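Local coordinates for luciferase-like enzymeAMP-CoA-ligase (Zophobas atratus, PDB 4W8O), which is a luciferase-like AMP/CoA-ligase from a nonluminescent mealworm that probably activates carboxylic acids as adenylates before transferring them to coenzyme A, at residues 19-31 / 230-242. Sequence-based numbering, arbitrary orientation.
Sequences SFGEFLFECCEKY and GMAILGRTFLDGS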
loop_
_atom_site.group_PDB
_atom_site.type_symbol
_atom_site.label_atom_id
_atom_site.label_comp_id
_atom_site.label_asym_id
_atom_site.label_seq_id
_atom_site.Cartn_x
_atom_site.Cartn_y
_atom_site.Cartn_z
ATOM N N SER A 19 15.662 -8.716 2.528
ATOM C CA SER A 19 14.380 -9.152 2.032
ATOM C C SER A 19 13.284 -8.431 2.808
ATOM O O SER A 19 13.518 -7.905 3.885
ATOM C CB SER A 19 14.235 -10.663 2.175
ATOM O OG SER A 19 14.146 -11.032 3.543
ATOM N N PHE A 20 12.086 -8.424 2.241
ATOM C CA PHE A 20 10.904 -7.844 2.876
ATOM C C PHE A 20 10.590 -8.601 4.170
ATOM O O PHE A 20 10.211 -7.990 5.154
ATOM C CB PHE A 20 9.711 -7.881 1.895
ATOM C CG PHE A 20 8.434 -7.301 2.442
ATOM C CD1 PHE A 20 8.418 -6.062 3.066
ATOM C CD2 PHE A 20 7.234 -7.986 2.300
ATOM C CE1 PHE A 20 7.239 -5.530 3.561
ATOM C CE2 PHE A 20 6.051 -7.458 2.787
ATOM C CZ PHE A 20 6.050 -6.227 3.416
ATOM N N GLY A 21 10.773 -9.921 4.164
ATOM C CA GLY A 21 10.609 -10.739 5.369
ATOM C C GLY A 21 11.572 -10.392 6.496
ATOM O O GLY A 21 11.163 -10.256 7.648
ATOM N N GLU A 22 12.850 -10.259 6.163
ATOM C CA GLU A 22 13.870 -9.837 7.131
ATOM C C GLU A 22 13.554 -8.449 7.700
ATOM O O GLU A 22 13.725 -8.197 8.900
ATOM C CB GLU A 22 15.262 -9.830 6.482
ATOM C CG GLU A 22 15.805 -11.223 6.185
ATOM C CD GLU A 22 17.069 -11.214 5.324
ATOM O OE1 GLU A 22 17.160 -10.411 4.366
ATOM O OE2 GLU A 22 17.987 -12.022 5.606
ATOM N N PHE A 23 13.095 -7.553 6.830
ATOM C CA PHE A 23 12.637 -6.237 7.259
ATOM C C PHE A 23 11.568 -6.355 8.344
ATOM O O PHE A 23 11.741 -5.855 9.447
ATOM C CB PHE A 23 12.092 -5.453 6.067
ATOM C CG PHE A 23 11.399 -4.176 6.446
ATOM C CD1 PHE A 23 12.134 -3.047 6.788
ATOM C CD2 PHE A 23 10.009 -4.095 6.437
ATOM C CE1 PHE A 23 11.500 -1.869 7.135
ATOM C CE2 PHE A 23 9.372 -2.914 6.775
ATOM C CZ PHE A 23 10.120 -1.802 7.132
ATOM N N LEU A 24 10.476 -7.037 8.030
ATOM C CA LEU A 24 9.352 -7.138 8.957
ATOM C C LEU A 24 9.769 -7.771 10.288
ATOM O O LEU A 24 9.351 -7.322 11.358
ATOM C CB LEU A 24 8.218 -7.946 8.328
ATOM C CG LEU A 24 7.542 -7.334 7.097
ATOM C CD1 LEU A 24 6.686 -8.374 6.398
ATOM C CD2 LEU A 24 6.704 -6.119 7.463
ATOM N N PHE A 25 10.592 -8.816 10.197
ATOM C CA PHE A 25 11.118 -9.546 11.361
ATOM C C PHE A 25 11.944 -8.623 12.259
ATOM O O PHE A 25 11.706 -8.536 13.469
ATOM C CB PHE A 25 11.983 -10.717 10.875
ATOM C CG PHE A 25 12.278 -11.753 11.926
ATOM C CD1 PHE A 25 11.425 -12.835 12.113
ATOM C CD2 PHE A 25 13.428 -11.673 12.697
ATOM C CE1 PHE A 25 11.698 -13.800 13.074
ATOM C CE2 PHE A 25 13.714 -12.640 13.646
ATOM C CZ PHE A 25 12.850 -13.707 13.837
ATOM N N GLU A 26 12.900 -7.922 11.649
ATOM C CA GLU A 26 13.750 -6.964 12.365
ATOM C C GLU A 26 12.925 -5.864 13.036
ATOM O O GLU A 26 13.200 -5.494 14.180
ATOM C CB GLU A 26 14.766 -6.342 11.403
ATOM C CG GLU A 26 15.644 -5.256 12.012
ATOM C CD GLU A 26 16.436 -4.471 10.970
ATOM O OE1 GLU A 26 16.591 -4.953 9.823
ATOM O OE2 GLU A 26 16.906 -3.361 11.304
ATOM N N CYS A 27 11.920 -5.346 12.323
ATOM C CA CYS A 27 11.038 -4.326 12.883
ATOM C C CYS A 27 10.321 -4.853 14.123
ATOM O O CYS A 27 10.250 -4.165 15.134
ATOM C CB CYS A 27 10.025 -3.844 11.842
ATOM S SG CYS A 27 10.743 -2.796 10.560
ATOM N N CYS A 28 9.814 -6.082 14.050
ATOM C CA CYS A 28 9.171 -6.716 15.202
ATOM C C CYS A 28 10.094 -6.778 16.428
ATOM O O CYS A 28 9.663 -6.451 17.530
ATOM C CB CYS A 28 8.659 -8.121 14.855
ATOM S SG CYS A 28 7.117 -8.155 13.894
ATOM N N GLU A 29 11.349 -7.193 16.238
ATOM C CA GLU A 29 12.312 -7.280 17.347
ATOM C C GLU A 29 12.606 -5.913 17.941
ATOM O O GLU A 29 12.674 -5.750 19.159
ATOM C CB GLU A 29 13.628 -7.918 16.887
ATOM C CG GLU A 29 13.497 -9.399 16.597
ATOM C CD GLU A 29 14.773 -10.053 16.074
ATOM O OE1 GLU A 29 15.498 -9.419 15.274
ATOM O OE2 GLU A 29 15.029 -11.222 16.445
ATOM N N LYS A 30 12.785 -4.936 17.065
ATOM C CA LYS A 30 13.158 -3.590 17.467
ATOM C C LYS A 30 12.050 -2.925 18.278
ATOM O O LYS A 30 12.323 -2.252 19.275
ATOM C CB LYS A 30 13.486 -2.756 16.224
ATOM C CG LYS A 30 14.416 -1.596 16.480
ATOM C CD LYS A 30 14.663 -0.772 15.226
ATOM C CE LYS A 30 15.383 0.529 15.572
ATOM N NZ LYS A 30 15.158 1.608 14.566
ATOM N N TYR A 31 10.798 -3.130 17.859
ATOM C CA TYR A 31 9.651 -2.444 18.462
ATOM C C TYR A 31 8.704 -3.387 19.194
ATOM O O TYR A 31 7.506 -3.125 19.259
ATOM C CB TYR A 31 8.897 -1.667 17.375
ATOM C CG TYR A 31 9.809 -0.734 16.610
ATOM C CD1 TYR A 31 10.394 0.360 17.244
ATOM C CD2 TYR A 31 10.103 -0.952 15.264
ATOM C CE1 TYR A 31 11.237 1.213 16.560
ATOM C CE2 TYR A 31 10.950 -0.104 14.575
ATOM C CZ TYR A 31 11.511 0.976 15.228
ATOM O OH TYR A 31 12.348 1.828 14.555
ATOM N N GLY A 230 -2.848 0.052 1.277
ATOM C CA GLY A 230 -2.908 -0.885 2.395
ATOM C C GLY A 230 -1.539 -1.484 2.722
ATOM O O GLY A 230 -1.081 -1.430 3.862
ATOM N N MET A 231 -0.895 -2.054 1.709
ATOM C CA MET A 231 0.405 -2.704 1.871
ATOM C C MET A 231 1.501 -1.709 2.218
ATOM O O MET A 231 2.352 -1.999 3.060
ATOM C CB MET A 231 0.799 -3.459 0.586
ATOM C CG MET A 231 0.052 -4.763 0.381
ATOM S SD MET A 231 0.454 -5.986 1.645
ATOM C CE MET A 231 2.177 -6.323 1.291
ATOM N N ALA A 232 1.491 -0.546 1.566
ATOM C CA ALA A 232 2.494 0.478 1.836
ATOM C C ALA A 232 2.357 1.052 3.264
ATOM O O ALA A 232 3.372 1.335 3.923
ATOM C CB ALA A 232 2.448 1.581 0.785
ATOM N N ILE A 233 1.122 1.204 3.755
ATOM C CA ILE A 233 0.917 1.696 5.127
ATOM C C ILE A 233 1.442 0.662 6.132
ATOM O O ILE A 233 2.152 1.011 7.066
ATOM C CB ILE A 233 -0.550 2.091 5.407
ATOM C CG1 ILE A 233 -0.903 3.386 4.668
ATOM C CG2 ILE A 233 -0.791 2.302 6.895
ATOM C CD1 ILE A 233 -2.392 3.644 4.558
ATOM N N LEU A 234 1.138 -0.610 5.919
ATOM C CA LEU A 234 1.665 -1.650 6.794
ATOM C C LEU A 234 3.203 -1.579 6.860
ATOM O O LEU A 234 3.780 -1.504 7.945
ATOM C CB LEU A 234 1.195 -3.036 6.339
ATOM C CG LEU A 234 1.681 -4.245 7.165
ATOM C CD1 LEU A 234 0.668 -5.388 7.140
ATOM C CD2 LEU A 234 3.047 -4.758 6.713
ATOM N N GLY A 235 3.855 -1.597 5.702
ATOM C CA GLY A 235 5.311 -1.490 5.640
ATOM C C GLY A 235 5.859 -0.266 6.358
ATOM O O GLY A 235 6.827 -0.361 7.117
ATOM N N ARG A 236 5.215 0.874 6.119
ATOM C CA ARG A 236 5.613 2.156 6.692
ATOM C C ARG A 236 5.442 2.216 8.217
ATOM O O ARG A 236 6.267 2.815 8.894
ATOM C CB ARG A 236 4.844 3.302 6.003
ATOM C CG ARG A 236 4.965 4.669 6.644
ATOM C CD ARG A 236 6.392 5.198 6.668
ATOM N NE ARG A 236 6.429 6.487 7.363
ATOM C CZ ARG A 236 6.432 6.639 8.687
ATOM N NH1 ARG A 236 6.423 5.593 9.509
ATOM N NH2 ARG A 236 6.446 7.856 9.200
ATOM N N THR A 237 4.391 1.601 8.758
ATOM C CA THR A 237 4.202 1.607 10.212
ATOM C C THR A 237 5.192 0.673 10.911
ATOM O O THR A 237 5.671 0.980 12.008
ATOM C CB THR A 237 2.759 1.255 10.640
ATOM O OG1 THR A 237 2.397 -0.036 10.147
ATOM C CG2 THR A 237 1.766 2.304 10.138
ATOM N N PHE A 238 5.489 -0.465 10.287
ATOM C CA PHE A 238 6.529 -1.361 10.799
ATOM C C PHE A 238 7.873 -0.633 10.887
ATOM O O PHE A 238 8.593 -0.780 11.870
ATOM C CB PHE A 238 6.678 -2.598 9.910
ATOM C CG PHE A 238 5.835 -3.764 10.337
ATOM C CD1 PHE A 238 4.453 -3.741 10.179
ATOM C CD2 PHE A 238 6.425 -4.901 10.872
ATOM C CE1 PHE A 238 3.676 -4.820 10.563
ATOM C CE2 PHE A 238 5.653 -5.985 11.258
ATOM C CZ PHE A 238 4.279 -5.946 11.106
ATOM N N LEU A 239 8.172 0.177 9.872
ATOM C CA LEU A 239 9.491 0.776 9.697
ATOM C C LEU A 239 9.998 1.514 10.931
ATOM O O LEU A 239 11.181 1.418 11.243
ATOM C CB LEU A 239 9.496 1.716 8.483
ATOM C CG LEU A 239 10.841 2.366 8.116
ATOM C CD1 LEU A 239 10.967 2.517 6.606
ATOM C CD2 LEU A 239 11.027 3.715 8.790
ATOM N N ASP A 240 9.119 2.243 11.618
ATOM C CA ASP A 240 9.494 3.006 12.820
ATOM C C ASP A 240 8.634 2.673 14.047
ATOM O O ASP A 240 8.516 3.483 14.983
ATOM C CB ASP A 240 9.454 4.516 12.533
ATOM C CG ASP A 240 8.048 5.050 12.344
ATOM O OD1 ASP A 240 7.073 4.278 12.368
ATOM O OD2 ASP A 240 7.914 6.272 12.176
ATOM N N GLY A 241 8.035 1.482 14.035
ATOM C CA GLY A 241 7.292 0.980 15.175
ATOM C C GLY A 241 6.038 1.765 15.491
ATOM O O GLY A 241 5.624 1.829 16.642
ATOM N N SER A 242 5.433 2.355 14.468
ATOM C CA SER A 242 4.163 3.043 14.623
ATOM C C SER A 242 3.012 2.045 14.684
ATOM O O SER A 242 3.211 0.838 14.539
ATOM C CB SER A 242 3.952 3.993 13.455
ATOM O OG SER A 242 4.994 4.948 13.392
#
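The ring of Y31 lies flat on the C-terminal turn of helix 228-239: the D240–G241 peptide covers one face and CB of K30 the other. CA of G241 makes a CH-pi contact 3.6 Å from the centroid of the Y31 ring, where a side chain on G241 would collide with the ring. K30 NZ donates a 2.8 Å hydrogen bond to Y31 OH. With an alanine at position Y31, the D240–G241 peptide would probably lose its ring cover and the K30 ammonium its hydroxyl acceptor. The F238 ring, lodged as a knob among F23, L24, C27 and C28, carries CD2 of L24 over one face, 3.6 Å from F238 CD2. CB of C27 sits at its edge, whereas C28 SG approaches CE2 of F238 obliquely at 3.7 Å, a sulfur-aromatic contact. F23, its CG anti to the backbone N (chi1 171°), reaches across to G235, whose O lies at the ring edge, 3.6 Å from F23 CZ; SG of C27 rests over a face of the same ring. Outside the pair, Y48 meets F238 edge-to-face and F15 does the same to F23. The helix axes approach to 9.6 Å at 44°. Helix 228-239 ends in a Schellman motif, with S242 N bonded to T237 O, G241 N to F238 O, and G241, at positive phi, as C-prime residue. The example thus shows a single knob-into-hole, F238, beside a CH-pi contact between Y31 and the Schellman glycine, here joining an N-terminal helix of the AMP-binding fold to the helix whose A232 lines the pocket occupied by a polyethylene glycol molecule.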